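Local coordinates for protein glucosamine kinase (Streptacidiphilus jiangxiensis, PDB 6HWJ) that phosphorylates D-glucosamine to D-glucosamine 6-phosphate with ATP and magnesium, and acts to a lesser extent on glucose, at residues L35-D40 and D95-L100; P139-P144 and L172-Q177. One frame throughout, in Å; residues are numbered along the deposited sequence.

Interaction 1 joins two antiparallel sheets of the N-terminal half: strand 34-42 of one meets edge strand 98-102 of the other. Interaction 2 comes later in the chain and clasps the loop after strand 137-138 to the hairpin turn between strands 166-172 and 179-186. Their centres are about 14 Å apart, on the same side of the chain's centre. Strand 166-172, neighbour of 98-102, links them: Leu172 CD1 packs on Phe98 and Ala37, and Ala97 O probably accepts a hydrogen bond from Ala173 N. Both lie away from the annotated sites, tying the N-terminal sheet to the sheet that carries the inferred ATP-binding Lys133.

Interaction 1 (L35-D40 and D95-L100); sequences LDALLD and DAAFVL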
loop_
_atom_site.group_PDB
_atom_site.type_symbol
_atom_site.label_atom_id
_atom_site.label_comp_id
_atom_site.label_asym_id
_atom_site.label_seq_id
_atom_site.Cartn_x
_atom_site.Cartn_y
_atom_site.Cartn_z
ATOM N N LEU A 35 16.158 17.270 -19.000
ATOM C CA LEU A 35 15.679 15.934 -19.305
ATOM C C LEU A 35 16.791 14.928 -19.013
ATOM O O LEU A 35 17.853 14.970 -19.640
ATOM C CB LEU A 35 15.228 15.854 -20.757
ATOM C CG LEU A 35 14.591 14.555 -21.236
ATOM C CD1 LEU A 35 13.346 14.225 -20.401
ATOM C CD2 LEU A 35 14.225 14.674 -22.717
ATOM N N ASP A 36 16.548 14.036 -18.055
ATOM C CA ASP A 36 17.530 13.022 -17.683
ATOM C C ASP A 36 17.374 11.737 -18.485
ATOM O O ASP A 36 18.364 11.028 -18.721
ATOM C CB ASP A 36 17.420 12.695 -16.193
ATOM C CG ASP A 36 18.095 13.734 -15.310
ATOM O OD1 ASP A 36 18.841 14.590 -15.836
ATOM O OD2 ASP A 36 17.877 13.691 -14.085
ATOM N N ALA A 37 16.152 11.402 -18.892
ATOM C CA ALA A 37 15.906 10.165 -19.625
ATOM C C ALA A 37 14.567 10.298 -20.318
ATOM O O ALA A 37 13.670 10.991 -19.830
ATOM C CB ALA A 37 15.914 8.947 -18.686
ATOM N N LEU A 38 14.429 9.606 -21.452
ATOM C CA LEU A 38 13.264 9.776 -22.320
ATOM C C LEU A 38 12.952 8.450 -22.998
ATOM O O LEU A 38 13.802 7.892 -23.704
ATOM C CB LEU A 38 13.550 10.869 -23.350
ATOM C CG LEU A 38 12.410 11.411 -24.223
ATOM C CD1 LEU A 38 11.906 10.347 -25.200
ATOM C CD2 LEU A 38 11.291 11.936 -23.341
ATOM N N LEU A 39 11.754 7.932 -22.752
ATOM C CA LEU A 39 11.229 6.777 -23.443
ATOM C C LEU A 39 10.278 7.262 -24.535
ATOM O O LEU A 39 9.213 7.806 -24.240
ATOM C CB LEU A 39 10.504 5.845 -22.484
ATOM C CG LEU A 39 9.816 4.643 -23.174
ATOM C CD1 LEU A 39 10.858 3.712 -23.774
ATOM C CD2 LEU A 39 8.942 3.910 -22.183
ATOM N N ASP A 40 10.670 7.074 -25.791
ATOM C CA ASP A 40 9.872 7.525 -26.928
ATOM C C ASP A 40 8.764 6.511 -27.185
ATOM O O ASP A 40 9.039 5.327 -27.415
ATOM C CB ASP A 40 10.770 7.690 -28.146
ATOM C CG ASP A 40 10.064 8.383 -29.312
ATOM O OD1 ASP A 40 8.829 8.255 -29.450
ATOM O OD2 ASP A 40 10.775 9.067 -30.090
ATOM N N ASP A 95 15.070 2.140 -24.803
ATOM C CA ASP A 95 16.232 2.833 -24.264
ATOM C C ASP A 95 16.732 2.151 -22.997
ATOM O O ASP A 95 15.956 1.894 -22.076
ATOM C CB ASP A 95 15.899 4.297 -23.967
ATOM C CG ASP A 95 17.097 5.068 -23.447
ATOM O OD1 ASP A 95 18.215 4.517 -23.485
ATOM O OD2 ASP A 95 16.923 6.219 -23.002
ATOM N N ALA A 96 18.045 1.890 -22.952
ATOM C CA ALA A 96 18.630 1.088 -21.884
ATOM C C ALA A 96 18.390 1.679 -20.502
ATOM O O ALA A 96 18.578 0.980 -19.500
ATOM C CB ALA A 96 20.130 0.928 -22.123
ATOM N N ALA A 97 17.986 2.948 -20.414
ATOM C CA ALA A 97 17.652 3.532 -19.123
ATOM C C ALA A 97 16.352 2.970 -18.554
ATOM O O ALA A 97 16.106 3.104 -17.353
ATOM C CB ALA A 97 17.529 5.047 -19.256
ATOM N N PHE A 98 15.516 2.353 -19.389
ATOM C CA PHE A 98 14.178 1.958 -18.993
ATOM C C PHE A 98 14.037 0.446 -19.075
ATOM O O PHE A 98 14.698 -0.210 -19.877
ATOM C CB PHE A 98 13.111 2.599 -19.874
ATOM C CG PHE A 98 13.118 4.111 -19.856
ATOM C CD1 PHE A 98 13.859 4.828 -20.782
ATOM C CD2 PHE A 98 12.359 4.800 -18.933
ATOM C CE1 PHE A 98 13.851 6.215 -20.774
ATOM C CE2 PHE A 98 12.340 6.190 -18.927
ATOM C CZ PHE A 98 13.092 6.893 -19.840
ATOM N N VAL A 99 13.154 -0.092 -18.241
ATOM C CA VAL A 99 12.703 -1.473 -18.338
ATOM C C VAL A 99 11.189 -1.440 -18.501
ATOM O O VAL A 99 10.482 -0.917 -17.633
ATOM C CB VAL A 99 13.109 -2.291 -17.110
ATOM C CG1 VAL A 99 12.431 -3.668 -17.134
ATOM C CG2 VAL A 99 14.613 -2.470 -17.078
ATOM N N LEU A 100 10.703 -1.973 -19.618
ATOM C CA LEU A 100 9.277 -2.131 -19.893
ATOM C C LEU A 100 8.961 -3.613 -19.736
ATOM O O LEU A 100 9.427 -4.435 -20.532
ATOM C CB LEU A 100 8.933 -1.664 -21.302
ATOM C CG LEU A 100 8.153 -0.377 -21.512
ATOM C CD1 LEU A 100 7.829 -0.209 -22.999
ATOM C CD2 LEU A 100 6.885 -0.343 -20.691
#
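The packing of the N-terminal antiparallel sheet on edge strand 98-102 of the second sheet centres on the ring of Phe98, which lies against Leu39. Leu39 CB stands over the middle of one face of the Phe98 ring, 3.7 Å from its centroid and 8° off the normal, a CH-pi contact. From a CB that already points toward strand 34-42, Phe98 sends CG anti to its carbonyl carbon (chi1 -60°). The outer ring atoms meet the backbone of that strand: Phe98 CE1 is 3.3 Å from Leu38 C, and Phe98 CZ lies 3.4 Å from Leu38 N, which meets the ring edge in its plane. Ala37 CB approaches obliquely, 3.7 Å from Phe98 CZ, and touches Ala97 CB at 4.3 Å. Ala37 belongs to a classic beta bulge, facing Val49 of strand 45-51 together with Asp36. In the second segment, Asp95 to Phe98 form a type I turn, closed by Phe98 N to Asp95 O at 2.8 Å, that leads into strand 98-102. The short axes of strands 35-40 and 98-100 run 31° apart in direction, and no hydrogen bond crosses between the segments. Further along, Leu39 CD2 meets Leu100 CD1 at 4.3 Å, while Leu170 of strand 166-172 packs on Leu39, Phe98 and Leu100.

Interaction 2 (P139-P144 and L172-Q177); sequences PAEGEP and LAEGAQ
Glu174 lays its carboxylate against the backbone and CG of Glu141, where Glu174 OE1 comes to 3.4 Å from Glu141 CG. The two glutamate side chains cross at about a right angle, yet their carboxylate planes are only 17° apart. Like charges come near one another, with Glu174 OE1 3.9 Å from Glu141 OE2. Glu174 OE2 accepts a hydrogen bond from Gly142 N at 3.1 Å; the bond is nearly straight (163°), although the N-H comes from well above the carboxylate plane. CG of Glu174 sits between its backbone N and carbonyl carbon (chi1 64°), and the chain runs extended from there to the opposite loop. Glu174 OE2 also forms a salt bridge with Arg57 NH1, which would offset some of the repulsion between the glutamates, and accepts a hydrogen bond from a water 3.2 Å away that also donates to Glu143 O. The donor loop is a type II beta turn, Ala140 to Glu143, with Gly142 at its third position at positive phi and the turn bond from Glu143 N to Ala140 O at 3.0 Å. Gly142 CA and Gly175 CA approach to 3.9 Å; a CB on Gly175 would point toward the turn, one on Gly142 away from Gly175. A second water donates to Gly142 O at 2.6 Å and weakly accepts from Ala176 N. Arg57 of strand 57-65 also donates to Pro139 O, so it fastens both loops: the one running from strand 137-138 towards helix 148-157, and the hairpin turn between strands 166-172 and 179-186, where Glu174 rests on Val179.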
loop_
_atom_site.group_PDB
_atom_site.type_symbol
_atom_site.label_atom_id
_atom_site.label_comp_id
_atom_site.label_asym_id
_atom_site.label_seq_id
_atom_site.Cartn_x
_atom_site.Cartn_y
_atom_site.Cartn_z
ATOM N N PRO A 139 12.180 9.538 -6.263
ATOM C CA PRO A 139 13.329 9.731 -5.366
ATOM C C PRO A 139 14.544 10.238 -6.127
ATOM O O PRO A 139 14.610 10.189 -7.362
ATOM C CB PRO A 139 13.573 8.332 -4.785
ATOM C CG PRO A 139 12.979 7.390 -5.786
ATOM C CD PRO A 139 11.804 8.118 -6.411
ATOM N N ALA A 140 15.514 10.756 -5.367
ATOM C CA ALA A 140 16.802 11.103 -5.948
ATOM C C ALA A 140 17.440 9.868 -6.583
ATOM O O ALA A 140 17.114 8.730 -6.255
ATOM C CB ALA A 140 17.735 11.682 -4.881
ATOM N N GLU A 141 18.364 10.107 -7.507
ATOM C CA GLU A 141 18.968 9.005 -8.250
ATOM C C GLU A 141 19.701 8.067 -7.302
ATOM O O GLU A 141 20.465 8.506 -6.440
ATOM C CB GLU A 141 19.924 9.543 -9.313
ATOM C CG GLU A 141 20.433 8.487 -10.282
ATOM C CD GLU A 141 21.226 9.084 -11.433
ATOM O OE1 GLU A 141 21.597 10.279 -11.351
ATOM O OE2 GLU A 141 21.471 8.359 -12.421
ATOM N N GLY A 142 19.454 6.770 -7.458
ATOM C CA GLY A 142 20.050 5.766 -6.614
ATOM C C GLY A 142 19.413 5.587 -5.255
ATOM O O GLY A 142 19.821 4.684 -4.520
ATOM N N GLU A 143 18.422 6.410 -4.892
ATOM C CA GLU A 143 17.806 6.263 -3.582
ATOM C C GLU A 143 16.476 5.529 -3.692
ATOM O O GLU A 143 15.736 5.708 -4.663
ATOM C CB GLU A 143 17.571 7.634 -2.937
ATOM C CG GLU A 143 18.850 8.352 -2.546
ATOM C CD GLU A 143 18.597 9.534 -1.632
ATOM O OE1 GLU A 143 17.427 9.745 -1.244
ATOM O OE2 GLU A 143 19.566 10.249 -1.299
ATOM N N PRO A 144 16.122 4.713 -2.694
ATOM C CA PRO A 144 14.906 3.906 -2.812
ATOM C C PRO A 144 13.652 4.762 -2.815
ATOM O O PRO A 144 13.552 5.751 -2.094
ATOM C CB PRO A 144 14.946 2.994 -1.572
ATOM C CG PRO A 144 16.318 3.150 -1.002
ATOM C CD PRO A 144 16.791 4.503 -1.394
ATOM N N LEU A 172 12.707 2.635 -14.248
ATOM C CA LEU A 172 13.982 3.220 -14.595
ATOM C C LEU A 172 15.060 2.364 -13.948
ATOM O O LEU A 172 15.021 2.135 -12.738
ATOM C CB LEU A 172 14.053 4.664 -14.104
ATOM C CG LEU A 172 15.243 5.538 -14.523
ATOM C CD1 LEU A 172 15.151 5.974 -15.964
ATOM C CD2 LEU A 172 15.298 6.748 -13.594
ATOM N N ALA A 173 15.990 1.872 -14.752
ATOM C CA ALA A 173 16.995 0.919 -14.282
ATOM C C ALA A 173 18.084 1.693 -13.548
ATOM O O ALA A 173 18.987 2.251 -14.166
ATOM C CB ALA A 173 17.579 0.123 -15.447
ATOM N N GLU A 174 17.988 1.732 -12.230
ATOM C CA GLU A 174 18.977 2.415 -11.402
ATOM C C GLU A 174 18.735 2.031 -9.949
ATOM O O GLU A 174 17.658 1.554 -9.584
ATOM C CB GLU A 174 18.906 3.936 -11.573
ATOM C CG GLU A 174 17.579 4.531 -11.100
ATOM C CD GLU A 174 17.646 6.035 -10.920
ATOM O OE1 GLU A 174 17.980 6.742 -11.905
ATOM O OE2 GLU A 174 17.397 6.500 -9.783
ATOM N N GLY A 175 19.754 2.255 -9.124
ATOM C CA GLY A 175 19.626 2.013 -7.702
ATOM C C GLY A 175 19.531 0.533 -7.371
ATOM O O GLY A 175 19.734 -0.345 -8.204
ATOM N N ALA A 176 19.221 0.273 -6.102
ATOM C CA ALA A 176 19.024 -1.100 -5.654
ATOM C C ALA A 176 17.809 -1.715 -6.336
ATOM O O ALA A 176 17.853 -2.861 -6.797
ATOM C CB ALA A 176 18.856 -1.142 -4.135
ATOM N N GLN A 177 16.712 -0.965 -6.395
ATOM C CA GLN A 177 15.471 -1.394 -7.018
ATOM C C GLN A 177 15.145 -0.502 -8.213
ATOM O O GLN A 177 15.303 0.719 -8.134
ATOM C CB GLN A 177 14.307 -1.336 -6.019
ATOM C CG GLN A 177 14.124 -2.590 -5.185
ATOM C CD GLN A 177 15.325 -2.887 -4.310
ATOM O OE1 GLN A 177 16.311 -3.470 -4.765
ATOM N NE2 GLN A 177 15.245 -2.491 -3.042
HETATM O O HOH W 1 18.951 2.443 -3.485
HETATM O O HOH W 2 17.012 4.546 -7.261
#